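PDB 3O6N: APL1 from Anopheles gambiae, which probably pairs with the leucine-rich repeat protein LRIM1 in a heterodimeric complex that regulates complement-like immunity in the mosquito. Local coordinates for residues Leu260-Gln272 against Val285-Leu297. Numbering follows the deposited sequence.
Sequences LEKIMYHPFVKMQ and VALNLYGQPIPTL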
loop_
_atom_site.group_PDB
_atom_site.type_symbol
_atom_site.label_atom_id
_atom_site.label_comp_id
_atom_site.label_asym_id
_atom_site.label_seq_id
_atom_site.Cartn_x
_atom_site.Cartn_y
_atom_site.Cartn_z
ATOM N N LEU A 260 13.912 -10.858 -10.013
ATOM C CA LEU A 260 15.066 -11.330 -9.259
ATOM C C LEU A 260 15.515 -12.694 -9.771
ATOM O O LEU A 260 14.694 -13.573 -10.023
ATOM C CB LEU A 260 14.730 -11.419 -7.771
ATOM C CG LEU A 260 14.291 -10.116 -7.102
ATOM C CD1 LEU A 260 13.906 -10.375 -5.653
ATOM C CD2 LEU A 260 15.394 -9.059 -7.195
ATOM N N GLU A 261 16.822 -12.867 -9.920
ATOM C CA GLU A 261 17.362 -14.111 -10.458
ATOM C C GLU A 261 18.088 -14.929 -9.403
ATOM O O GLU A 261 18.315 -16.125 -9.584
ATOM C CB GLU A 261 18.283 -13.827 -11.643
ATOM C CG GLU A 261 17.559 -13.195 -12.817
ATOM C CD GLU A 261 18.484 -12.886 -13.973
ATOM O OE1 GLU A 261 19.683 -13.227 -13.884
ATOM O OE2 GLU A 261 18.010 -12.306 -14.972
ATOM N N LYS A 262 18.464 -14.285 -8.305
ATOM C CA LYS A 262 19.044 -15.008 -7.184
ATOM C C LYS A 262 18.773 -14.317 -5.856
ATOM O O LYS A 262 18.572 -13.105 -5.799
ATOM C CB LYS A 262 20.547 -15.223 -7.386
ATOM C CG LYS A 262 21.365 -13.950 -7.452
ATOM C CD LYS A 262 22.815 -14.264 -7.789
ATOM C CE LYS A 262 23.637 -12.996 -7.951
ATOM N NZ LYS A 262 25.011 -13.291 -8.452
ATOM N N ILE A 263 18.750 -15.113 -4.793
ATOM C CA ILE A 263 18.633 -14.604 -3.437
ATOM C C ILE A 263 19.815 -15.111 -2.616
ATOM O O ILE A 263 20.008 -16.320 -2.471
ATOM C CB ILE A 263 17.314 -15.044 -2.770
ATOM C CG1 ILE A 263 16.118 -14.322 -3.405
ATOM C CG2 ILE A 263 17.357 -14.770 -1.270
ATOM C CD1 ILE A 263 16.087 -12.815 -3.127
ATOM N N MET A 264 20.616 -14.181 -2.107
ATOM C CA MET A 264 21.762 -14.509 -1.265
ATOM C C MET A 264 21.527 -13.979 0.141
ATOM O O MET A 264 20.683 -13.114 0.347
ATOM C CB MET A 264 23.045 -13.888 -1.827
ATOM C CG MET A 264 23.524 -14.497 -3.132
ATOM S SD MET A 264 24.224 -16.148 -2.921
ATOM C CE MET A 264 24.649 -16.549 -4.616
ATOM N N TYR A 265 22.292 -14.480 1.104
ATOM C CA TYR A 265 22.094 -14.091 2.493
ATOM C C TYR A 265 22.647 -12.695 2.796
ATOM O O TYR A 265 22.238 -12.052 3.761
ATOM C CB TYR A 265 22.738 -15.122 3.419
ATOM C CG TYR A 265 24.231 -15.268 3.219
ATOM C CD1 TYR A 265 25.123 -14.392 3.829
ATOM C CD2 TYR A 265 24.750 -16.281 2.422
ATOM C CE1 TYR A 265 26.490 -14.525 3.648
ATOM C CE2 TYR A 265 26.115 -16.420 2.237
ATOM C CZ TYR A 265 26.977 -15.541 2.849
ATOM O OH TYR A 265 28.331 -15.685 2.661
ATOM N N HIS A 266 23.565 -12.222 1.962
ATOM C CA HIS A 266 24.282 -10.976 2.252
ATOM C C HIS A 266 23.393 -9.777 2.601
ATOM O O HIS A 266 23.630 -9.111 3.604
ATOM C CB HIS A 266 25.254 -10.629 1.121
ATOM C CG HIS A 266 26.326 -11.652 0.921
ATOM N ND1 HIS A 266 26.248 -12.638 -0.039
ATOM C CD2 HIS A 266 27.495 -11.856 1.575
ATOM C CE1 HIS A 266 27.327 -13.397 0.025
ATOM N NE2 HIS A 266 28.099 -12.945 0.995
ATOM N N PRO A 267 22.364 -9.502 1.784
ATOM C CA PRO A 267 21.524 -8.324 2.033
ATOM C C PRO A 267 20.701 -8.416 3.319
ATOM O O PRO A 267 20.151 -7.403 3.748
ATOM C CB PRO A 267 20.583 -8.303 0.823
ATOM C CG PRO A 267 21.271 -9.111 -0.221
ATOM C CD PRO A 267 21.998 -10.180 0.529
ATOM N N PHE A 268 20.619 -9.603 3.916
ATOM C CA PHE A 268 19.751 -9.829 5.068
ATOM C C PHE A 268 20.495 -9.916 6.402
ATOM O O PHE A 268 19.871 -10.084 7.446
ATOM C CB PHE A 268 18.926 -11.114 4.863
ATOM C CG PHE A 268 18.062 -11.092 3.628
ATOM C CD1 PHE A 268 16.784 -10.560 3.671
ATOM C CD2 PHE A 268 18.533 -11.590 2.424
ATOM C CE1 PHE A 268 15.988 -10.531 2.540
ATOM C CE2 PHE A 268 17.740 -11.564 1.286
ATOM C CZ PHE A 268 16.465 -11.031 1.347
ATOM N N VAL A 269 21.820 -9.797 6.373
ATOM C CA VAL A 269 22.621 -10.031 7.574
ATOM C C VAL A 269 22.349 -9.033 8.699
ATOM O O VAL A 269 22.675 -9.292 9.859
ATOM C CB VAL A 269 24.141 -10.038 7.273
ATOM C CG1 VAL A 269 24.481 -11.122 6.260
ATOM C CG2 VAL A 269 24.594 -8.671 6.785
ATOM N N LYS A 270 21.763 -7.891 8.356
ATOM C CA LYS A 270 21.485 -6.857 9.350
ATOM C C LYS A 270 20.043 -6.911 9.836
ATOM O O LYS A 270 19.634 -6.103 10.672
ATOM C CB LYS A 270 21.786 -5.463 8.791
ATOM C CG LYS A 270 23.228 -5.259 8.363
ATOM C CD LYS A 270 24.193 -5.618 9.473
ATOM C CE LYS A 270 25.635 -5.402 9.036
ATOM N NZ LYS A 270 26.606 -6.141 9.897
ATOM N N MET A 271 19.272 -7.856 9.304
ATOM C CA MET A 271 17.878 -8.008 9.700
ATOM C C MET A 271 17.793 -8.500 11.142
ATOM O O MET A 271 18.291 -9.574 11.469
ATOM C CB MET A 271 17.160 -8.994 8.778
ATOM C CG MET A 271 17.154 -8.597 7.307
ATOM S SD MET A 271 15.965 -7.292 6.965
ATOM C CE MET A 271 16.209 -7.015 5.212
ATOM N N GLN A 272 17.152 -7.714 11.997
ATOM C CA GLN A 272 17.037 -8.058 13.410
ATOM C C GLN A 272 15.769 -8.845 13.730
ATOM O O GLN A 272 15.717 -9.563 14.725
ATOM C CB GLN A 272 17.060 -6.784 14.256
ATOM C CG GLN A 272 18.363 -6.012 14.191
ATOM C CD GLN A 272 18.194 -4.565 14.608
ATOM O OE1 GLN A 272 18.092 -3.673 13.764
ATOM N NE2 GLN A 272 18.156 -4.322 15.914
ATOM N N VAL A 285 16.971 -18.675 -9.886
ATOM C CA VAL A 285 17.647 -19.911 -10.255
ATOM C C VAL A 285 18.641 -20.303 -9.174
ATOM O O VAL A 285 19.214 -21.390 -9.213
ATOM C CB VAL A 285 18.392 -19.784 -11.599
ATOM C CG1 VAL A 285 17.410 -19.607 -12.743
ATOM C CG2 VAL A 285 19.396 -18.639 -11.553
ATOM N N ALA A 286 18.844 -19.413 -8.209
ATOM C CA ALA A 286 19.841 -19.632 -7.167
ATOM C C ALA A 286 19.366 -19.103 -5.820
ATOM O O ALA A 286 18.808 -18.009 -5.733
ATOM C CB ALA A 286 21.159 -18.977 -7.549
ATOM N N LEU A 287 19.605 -19.881 -4.772
ATOM C CA LEU A 287 19.204 -19.497 -3.427
ATOM C C LEU A 287 20.254 -19.902 -2.403
ATOM O O LEU A 287 20.562 -21.084 -2.255
ATOM C CB LEU A 287 17.879 -20.169 -3.069
ATOM C CG LEU A 287 17.419 -19.990 -1.622
ATOM C CD1 LEU A 287 17.001 -18.552 -1.385
ATOM C CD2 LEU A 287 16.272 -20.945 -1.306
ATOM N N ASN A 288 20.802 -18.926 -1.690
ATOM C CA ASN A 288 21.712 -19.227 -0.593
ATOM C C ASN A 288 21.348 -18.444 0.657
ATOM O O ASN A 288 21.725 -17.283 0.806
ATOM C CB ASN A 288 23.170 -18.948 -0.978
ATOM C CG ASN A 288 24.142 -19.266 0.147
ATOM O OD1 ASN A 288 23.745 -19.405 1.305
ATOM N ND2 ASN A 288 25.426 -19.381 -0.188
ATOM N N LEU A 289 20.610 -19.091 1.552
ATOM C CA LEU A 289 20.353 -18.540 2.873
ATOM C C LEU A 289 20.992 -19.437 3.933
ATOM O O LEU A 289 20.588 -19.424 5.094
ATOM C CB LEU A 289 18.845 -18.399 3.122
ATOM C CG LEU A 289 18.129 -17.320 2.304
ATOM C CD1 LEU A 289 16.623 -17.371 2.550
ATOM C CD2 LEU A 289 18.688 -15.931 2.614
ATOM N N TYR A 290 21.990 -20.217 3.525
ATOM C CA TYR A 290 22.695 -21.097 4.457
ATOM C C TYR A 290 24.043 -20.536 4.914
ATOM O O TYR A 290 24.543 -20.912 5.973
ATOM C CB TYR A 290 22.864 -22.512 3.884
ATOM C CG TYR A 290 23.341 -22.573 2.449
ATOM C CD1 TYR A 290 24.695 -22.665 2.144
ATOM C CD2 TYR A 290 22.431 -22.564 1.398
ATOM C CE1 TYR A 290 25.129 -22.732 0.829
ATOM C CE2 TYR A 290 22.852 -22.630 0.085
ATOM C CZ TYR A 290 24.200 -22.710 -0.195
ATOM O OH TYR A 290 24.608 -22.772 -1.508
ATOM N N GLY A 291 24.626 -19.641 4.122
ATOM C CA GLY A 291 25.835 -18.949 4.540
ATOM C C GLY A 291 25.602 -18.243 5.865
ATOM O O GLY A 291 26.438 -18.288 6.770
ATOM N N GLN A 292 24.456 -17.577 5.969
ATOM C CA GLN A 292 23.994 -17.015 7.231
ATOM C C GLN A 292 22.473 -16.943 7.213
ATOM O O GLN A 292 21.891 -16.028 6.623
ATOM C CB GLN A 292 24.593 -15.627 7.479
ATOM C CG GLN A 292 24.202 -15.025 8.823
ATOM C CD GLN A 292 24.895 -13.701 9.102
ATOM O OE1 GLN A 292 26.085 -13.540 8.832
ATOM N NE2 GLN A 292 24.147 -12.743 9.643
ATOM N N PRO A 293 21.819 -17.928 7.842
ATOM C CA PRO A 293 20.356 -17.953 7.859
ATOM C C PRO A 293 19.790 -16.744 8.577
ATOM O O PRO A 293 20.486 -16.103 9.369
ATOM C CB PRO A 293 20.036 -19.226 8.643
ATOM C CG PRO A 293 21.255 -20.095 8.463
ATOM C CD PRO A 293 22.404 -19.136 8.447
ATOM N N ILE A 294 18.535 -16.434 8.276
ATOM C CA ILE A 294 17.813 -15.369 8.957
ATOM C C ILE A 294 17.097 -16.017 10.133
ATOM O O ILE A 294 16.100 -16.715 9.948
ATOM C CB ILE A 294 16.798 -14.705 8.008
ATOM C CG1 ILE A 294 17.511 -14.210 6.747
ATOM C CG2 ILE A 294 16.059 -13.564 8.709
ATOM C CD1 ILE A 294 16.591 -13.901 5.597
ATOM N N PRO A 295 17.625 -15.809 11.347
ATOM C CA PRO A 295 17.202 -16.513 12.564
ATOM C C PRO A 295 15.712 -16.376 12.853
ATOM O O PRO A 295 15.076 -17.337 13.288
ATOM C CB PRO A 295 18.006 -15.816 13.667
ATOM C CG PRO A 295 19.182 -15.232 12.977
ATOM C CD PRO A 295 18.703 -14.841 11.614
ATOM N N THR A 296 15.169 -15.189 12.611
ATOM C CA THR A 296 13.791 -14.881 12.977
ATOM C C THR A 296 12.764 -15.239 11.901
ATOM O O THR A 296 11.563 -15.069 12.115
ATOM C CB THR A 296 13.636 -13.377 13.306
ATOM O OG1 THR A 296 14.181 -12.606 12.229
ATOM C CG2 THR A 296 14.378 -13.028 14.585
ATOM N N LEU A 297 13.222 -15.731 10.753
ATOM C CA LEU A 297 12.317 -15.953 9.623
ATOM C C LEU A 297 11.294 -17.063 9.897
ATOM O O LEU A 297 11.647 -18.140 10.386
ATOM C CB LEU A 297 13.101 -16.252 8.340
ATOM C CG LEU A 297 12.339 -16.023 7.031
ATOM C CD1 LEU A 297 11.977 -14.542 6.867
ATOM C CD2 LEU A 297 13.139 -16.520 5.835
HETATM O O HOH W 1 21.537 -13.306 6.250
HETATM O O HOH W 2 16.917 -12.084 12.421
#
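Tyr265 lies against the bend at Asn288-Gln292. Gly291 CA sits over one face of its ring as a CH-pi contact, 3.9 Å from the centroid, and Gln292 N lies over the same face nearer the rim. Tyr265 CG stands between its backbone N and carbonyl carbon (chi1 61°), which brings the ring over this bend. The Asn288 amide meets the ring edge near CD2, its plane turned 63° from that of the ring. Held from its own chain, Asn288 OD1 accepts from Tyr290 N in an Asx turn and from Gly291 N at 3.0 Å, in the carbonyl plane. These two bonds fix the amide and shape the bend. The SD of Met264 rests on Asn288 CB at 3.6 Å.

On the buried side, Leu287 CD1 packs alongside Ile263 CB at 3.8 Å. Ile294 CD1 lies 3.7 Å from Phe268 CB and also touches Phe268 CG. Two waters bridge the loops, one between Tyr265 O and Gln292 O, the other between Met271 O and Thr296 OG1. Thr296 OG1 also bonds to Leu274 O.

Strands 262-264 and 286-288 run parallel, their directions 9° apart. Ile263 N gives to Ala286 O at 3.0 Å, and Ile263 O accepts from Asn288 N at 2.8 Å. Asn313 binds the backbone of Leu287 and Leu289 from the next turn. The contact thus joins successive coils of the leucine-rich repeat solenoid through these short strands. Phe268 reaches inward to Leu277 of strand 276-278, while Leu289 touches Gln316 of helix 314-317.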